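Local coordinates for uncharacterized protein MJ0690 (Methanocaldococcus jannaschii, PDB 3K32) that is of unknown function but is predicted to be a subunit of a tRNA methyltransferase and belongs to the HUP clan of nucleotide-binding-type folds, at residues Asn32-Val42 / Lys59-Val70. Residues are numbered along the deposited sequence; the frame is centred on the assembly and turned at random.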
loop_
_atom_site.group_PDB
_atom_site.type_symbol
_atom_site.label_atom_id
_atom_site.label_comp_id
_atom_site.label_asym_id
_atom_site.label_seq_id
_atom_site.Cartn_x
_atom_site.Cartn_y
_atom_site.Cartn_z
ATOM N N ASN B 32 15.881 4.728 6.626
ATOM C CA ASN B 32 17.106 4.357 5.946
ATOM C C ASN B 32 16.981 2.950 5.352
ATOM O O ASN B 32 17.056 1.955 6.078
ATOM C CB ASN B 32 18.282 4.435 6.894
ATOM C CG ASN B 32 19.589 4.431 6.165
ATOM O OD1 ASN B 32 19.628 4.652 4.955
ATOM N ND2 ASN B 32 20.674 4.179 6.888
ATOM N N PRO B 33 16.756 2.863 4.033
ATOM C CA PRO B 33 16.519 1.579 3.372
ATOM C C PRO B 33 17.809 0.810 3.116
ATOM O O PRO B 33 18.743 1.331 2.513
ATOM C CB PRO B 33 15.897 1.980 2.024
ATOM C CG PRO B 33 15.616 3.437 2.122
ATOM C CD PRO B 33 16.642 3.971 3.081
ATOM N N HIS B 34 17.857 -0.424 3.594
ATOM C CA HIS B 34 18.952 -1.322 3.274
ATOM C C HIS B 34 18.416 -2.361 2.297
ATOM O O HIS B 34 17.731 -3.314 2.689
ATOM C CB HIS B 34 19.503 -1.963 4.546
ATOM C CG HIS B 34 20.161 -0.983 5.474
ATOM N ND1 HIS B 34 19.475 0.059 6.064
ATOM C CD2 HIS B 34 21.441 -0.881 5.902
ATOM C CE1 HIS B 34 20.305 0.760 6.816
ATOM N NE2 HIS B 34 21.502 0.211 6.740
ATOM N N LEU B 35 18.686 -2.138 1.017
ATOM C CA LEU B 35 18.263 -3.060 -0.028
ATOM C C LEU B 35 18.980 -4.387 0.132
ATOM O O LEU B 35 20.204 -4.430 0.294
ATOM C CB LEU B 35 18.552 -2.475 -1.416
ATOM C CG LEU B 35 17.543 -1.472 -1.978
ATOM C CD1 LEU B 35 16.938 -0.612 -0.895
ATOM C CD2 LEU B 35 18.149 -0.610 -3.092
ATOM N N ILE B 36 18.212 -5.464 0.098
ATOM C CA ILE B 36 18.777 -6.804 0.112
ATOM C C ILE B 36 18.175 -7.729 -0.981
ATOM O O ILE B 36 16.970 -7.717 -1.274
ATOM C CB ILE B 36 18.654 -7.440 1.503
ATOM C CG1 ILE B 36 17.218 -7.837 1.764
ATOM C CG2 ILE B 36 19.145 -6.496 2.596
ATOM C CD1 ILE B 36 16.974 -9.278 1.434
ATOM N N THR B 37 19.047 -8.513 -1.589
ATOM C CA THR B 37 18.677 -9.454 -2.626
ATOM C C THR B 37 19.119 -10.853 -2.203
ATOM O O THR B 37 20.297 -11.084 -1.927
ATOM C CB THR B 37 19.386 -9.112 -3.964
ATOM O OG1 THR B 37 19.116 -7.757 -4.326
ATOM C CG2 THR B 37 18.909 -10.019 -5.078
ATOM N N ILE B 38 18.173 -11.777 -2.145
ATOM C CA ILE B 38 18.480 -13.160 -1.846
ATOM C C ILE B 38 19.305 -13.791 -2.954
ATOM O O ILE B 38 19.064 -13.539 -4.137
ATOM C CB ILE B 38 17.199 -13.998 -1.688
ATOM C CG1 ILE B 38 16.371 -13.499 -0.501
ATOM C CG2 ILE B 38 17.527 -15.488 -1.568
ATOM C CD1 ILE B 38 17.198 -13.089 0.693
ATOM N N ASN B 39 20.282 -14.603 -2.552
ATOM C CA ASN B 39 20.972 -15.532 -3.452
ATOM C C ASN B 39 21.001 -16.954 -2.885
ATOM O O ASN B 39 21.132 -17.157 -1.676
ATOM C CB ASN B 39 22.401 -15.068 -3.753
ATOM C CG ASN B 39 23.024 -15.859 -4.870
ATOM O OD1 ASN B 39 23.983 -16.606 -4.666
ATOM N ND2 ASN B 39 22.440 -15.748 -6.061
ATOM N N PHE B 40 20.888 -17.953 -3.751
ATOM C CA PHE B 40 20.820 -19.330 -3.264
ATOM C C PHE B 40 22.040 -20.142 -3.672
ATOM O O PHE B 40 22.027 -21.366 -3.561
ATOM C CB PHE B 40 19.565 -20.038 -3.778
ATOM C CG PHE B 40 18.273 -19.444 -3.299
ATOM C CD1 PHE B 40 17.574 -18.540 -4.093
ATOM C CD2 PHE B 40 17.732 -19.813 -2.072
ATOM C CE1 PHE B 40 16.360 -17.995 -3.669
ATOM C CE2 PHE B 40 16.503 -19.281 -1.635
ATOM C CZ PHE B 40 15.819 -18.367 -2.438
ATOM N N GLY B 41 23.076 -19.458 -4.163
ATOM C CA GLY B 41 24.317 -20.102 -4.560
ATOM C C GLY B 41 24.299 -20.831 -5.897
ATOM O O GLY B 41 25.285 -21.460 -6.273
ATOM N N VAL B 42 23.179 -20.754 -6.612
ATOM C CA VAL B 42 23.052 -21.349 -7.935
ATOM C C VAL B 42 23.810 -20.512 -8.966
ATOM O O VAL B 42 24.829 -20.955 -9.502
ATOM C CB VAL B 42 21.565 -21.489 -8.360
ATOM C CG1 VAL B 42 21.463 -21.952 -9.795
ATOM C CG2 VAL B 42 20.836 -22.467 -7.450
ATOM N N LYS B 59 22.271 1.653 -0.006
ATOM C CA LYS B 59 23.136 0.577 0.456
ATOM C C LYS B 59 22.588 -0.789 0.012
ATOM O O LYS B 59 21.388 -1.051 0.107
ATOM C CB LYS B 59 23.252 0.622 1.972
ATOM C CG LYS B 59 23.645 1.962 2.529
ATOM C CD LYS B 59 23.366 1.996 4.027
ATOM C CE LYS B 59 23.433 3.415 4.599
ATOM N NZ LYS B 59 22.277 4.245 4.175
ATOM N N HIS B 60 23.457 -1.669 -0.466
ATOM C CA HIS B 60 22.974 -2.965 -0.939
ATOM C C HIS B 60 23.805 -4.122 -0.415
ATOM O O HIS B 60 25.015 -4.005 -0.241
ATOM C CB HIS B 60 22.900 -3.010 -2.470
ATOM C CG HIS B 60 22.361 -4.295 -3.019
ATOM N ND1 HIS B 60 21.013 -4.529 -3.179
ATOM C CD2 HIS B 60 22.990 -5.405 -3.482
ATOM C CE1 HIS B 60 20.832 -5.732 -3.701
ATOM N NE2 HIS B 60 22.018 -6.284 -3.890
ATOM N N LYS B 61 23.128 -5.238 -0.180
ATOM C CA LYS B 61 23.733 -6.431 0.379
ATOM C C LYS B 61 23.086 -7.650 -0.265
ATOM O O LYS B 61 21.885 -7.648 -0.536
ATOM C CB LYS B 61 23.499 -6.444 1.892
ATOM C CG LYS B 61 24.123 -7.607 2.640
ATOM C CD LYS B 61 24.654 -7.133 3.988
ATOM C CE LYS B 61 24.063 -7.902 5.150
ATOM N NZ LYS B 61 22.615 -7.612 5.313
ATOM N N VAL B 62 23.868 -8.686 -0.535
ATOM C CA VAL B 62 23.256 -9.947 -0.924
ATOM C C VAL B 62 23.343 -10.967 0.197
ATOM O O VAL B 62 24.377 -11.156 0.805
ATOM C CB VAL B 62 23.770 -10.537 -2.274
ATOM C CG1 VAL B 62 24.531 -9.495 -3.105
ATOM C CG2 VAL B 62 24.563 -11.803 -2.053
ATOM N N ILE B 63 22.215 -11.604 0.465
ATOM C CA ILE B 63 22.094 -12.602 1.498
ATOM C C ILE B 63 21.982 -13.990 0.868
ATOM O O ILE B 63 21.084 -14.257 0.054
ATOM C CB ILE B 63 20.842 -12.315 2.299
ATOM C CG1 ILE B 63 20.992 -10.960 2.978
ATOM C CG2 ILE B 63 20.568 -13.436 3.305
ATOM C CD1 ILE B 63 19.959 -10.677 3.996
ATOM N N THR B 64 22.892 -14.874 1.240
ATOM C CA THR B 64 22.914 -16.208 0.665
ATOM C C THR B 64 22.110 -17.190 1.523
ATOM O O THR B 64 22.351 -17.323 2.723
ATOM C CB THR B 64 24.360 -16.691 0.486
ATOM O OG1 THR B 64 25.093 -15.691 -0.233
ATOM C CG2 THR B 64 24.404 -18.003 -0.281
ATOM N N LEU B 65 21.143 -17.862 0.899
ATOM C CA LEU B 65 20.290 -18.824 1.599
ATOM C C LEU B 65 20.524 -20.234 1.068
ATOM O O LEU B 65 21.134 -20.408 0.015
ATOM C CB LEU B 65 18.817 -18.428 1.467
ATOM C CG LEU B 65 18.285 -17.571 2.634
ATOM C CD1 LEU B 65 19.354 -16.700 3.266
ATOM C CD2 LEU B 65 17.090 -16.744 2.222
ATOM N N ASP B 66 20.049 -21.232 1.804
ATOM C CA ASP B 66 20.228 -22.630 1.413
ATOM C C ASP B 66 19.567 -22.929 0.054
ATOM O O ASP B 66 18.402 -22.584 -0.184
ATOM C CB ASP B 66 19.689 -23.562 2.505
ATOM C CG ASP B 66 20.096 -25.021 2.296
ATOM O OD1 ASP B 66 19.882 -25.585 1.189
ATOM O OD2 ASP B 66 20.622 -25.618 3.264
ATOM N N ARG B 67 20.330 -23.578 -0.824
ATOM C CA ARG B 67 19.891 -23.896 -2.180
ATOM C C ARG B 67 18.677 -24.836 -2.229
ATOM O O ARG B 67 18.027 -24.973 -3.259
ATOM C CB ARG B 67 21.052 -24.512 -2.955
ATOM C CG ARG B 67 20.669 -25.094 -4.301
ATOM C CD ARG B 67 21.758 -25.982 -4.883
ATOM N NE ARG B 67 21.350 -26.466 -6.195
ATOM C CZ ARG B 67 21.968 -26.185 -7.339
ATOM N NH1 ARG B 67 23.061 -25.435 -7.348
ATOM N NH2 ARG B 67 21.488 -26.668 -8.479
ATOM N N LYS B 68 18.369 -25.473 -1.109
ATOM C CA LYS B 68 17.264 -26.419 -1.048
ATOM C C LYS B 68 15.925 -25.701 -1.176
ATOM O O LYS B 68 14.916 -26.306 -1.573
ATOM C CB LYS B 68 17.307 -27.189 0.272
ATOM C CG LYS B 68 17.144 -26.294 1.498
ATOM C CD LYS B 68 16.043 -26.791 2.426
ATOM C CE LYS B 68 16.539 -26.912 3.862
ATOM N NZ LYS B 68 17.669 -27.885 3.987
ATOM N N ILE B 69 15.912 -24.417 -0.821
ATOM C CA ILE B 69 14.696 -23.633 -0.932
ATOM C C ILE B 69 14.271 -23.575 -2.388
ATOM O O ILE B 69 13.098 -23.792 -2.700
ATOM C CB ILE B 69 14.869 -22.209 -0.372
ATOM C CG1 ILE B 69 15.122 -22.258 1.135
ATOM C CG2 ILE B 69 13.622 -21.389 -0.649
ATOM C CD1 ILE B 69 15.824 -21.069 1.646
ATOM N N VAL B 70 15.225 -23.312 -3.282
ATOM C CA VAL B 70 14.913 -23.266 -4.714
ATOM C C VAL B 70 14.780 -24.650 -5.331
ATOM O O VAL B 70 14.000 -24.840 -6.266
ATOM C CB VAL B 70 15.917 -22.406 -5.533
ATOM C CG1 VAL B 70 15.577 -20.932 -5.381
ATOM C CG2 VAL B 70 17.389 -22.704 -5.137
HETATM O O HOH W 1 20.803 3.200 2.160
#
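Strands 32-39 and 59-64 pair in parallel from Leu35 opposite His60 to Asn39 opposite Thr64, the two strands of a beta-alpha-beta unit whose crossover is helix 47-56. The strand order 3-2-1-4-5 of the parallel sheet fits the Rossmann-like core of the HUP clan, with 59-64 outermost within the chain. Backbone bonds tighten toward the C-terminal ends: Lys61 N to Leu35 O is 3.1 Å, bent to 141°, whereas Asn39 N to Ile63 O is 2.7 Å and nearly straight at 171°. At the opposite end Lys59 NZ reaches Asn32 OD1 at 2.8 Å, in the carbonyl plane on a lone pair. A bend at the last torsion of the lysine chain (chi4 72°) helps turn NZ that way, and a water joins NZ and the Lys59 N to Pro33 O.

Apolar packing continues past the strands. Ile38 CD1 meets Leu65 CD2 at 4.0 Å, and helix 84-98 adds Val94 to both residues. Phe40 lies between Ile38 CG2 on one ring face and Val70 CG1 on the other, the latter a CH-pi contact 3.5 Å from the centroid, while Ile69 CD1 sits at the ring edge. An alanine in place of Phe40 would remove the ring and is likely to leave a gap between Ile38 and the start of helix 68-80.

On the turn around Phe40, Asn39 OD1 accepts from Gly41 N in an Asx turn, while its ND2 donates to Ile43 O. Arg67, salt-bridged to Glu71 and Glu179, receives Val42 CG2 over one guanidinium face, 3.7 Å from NH1.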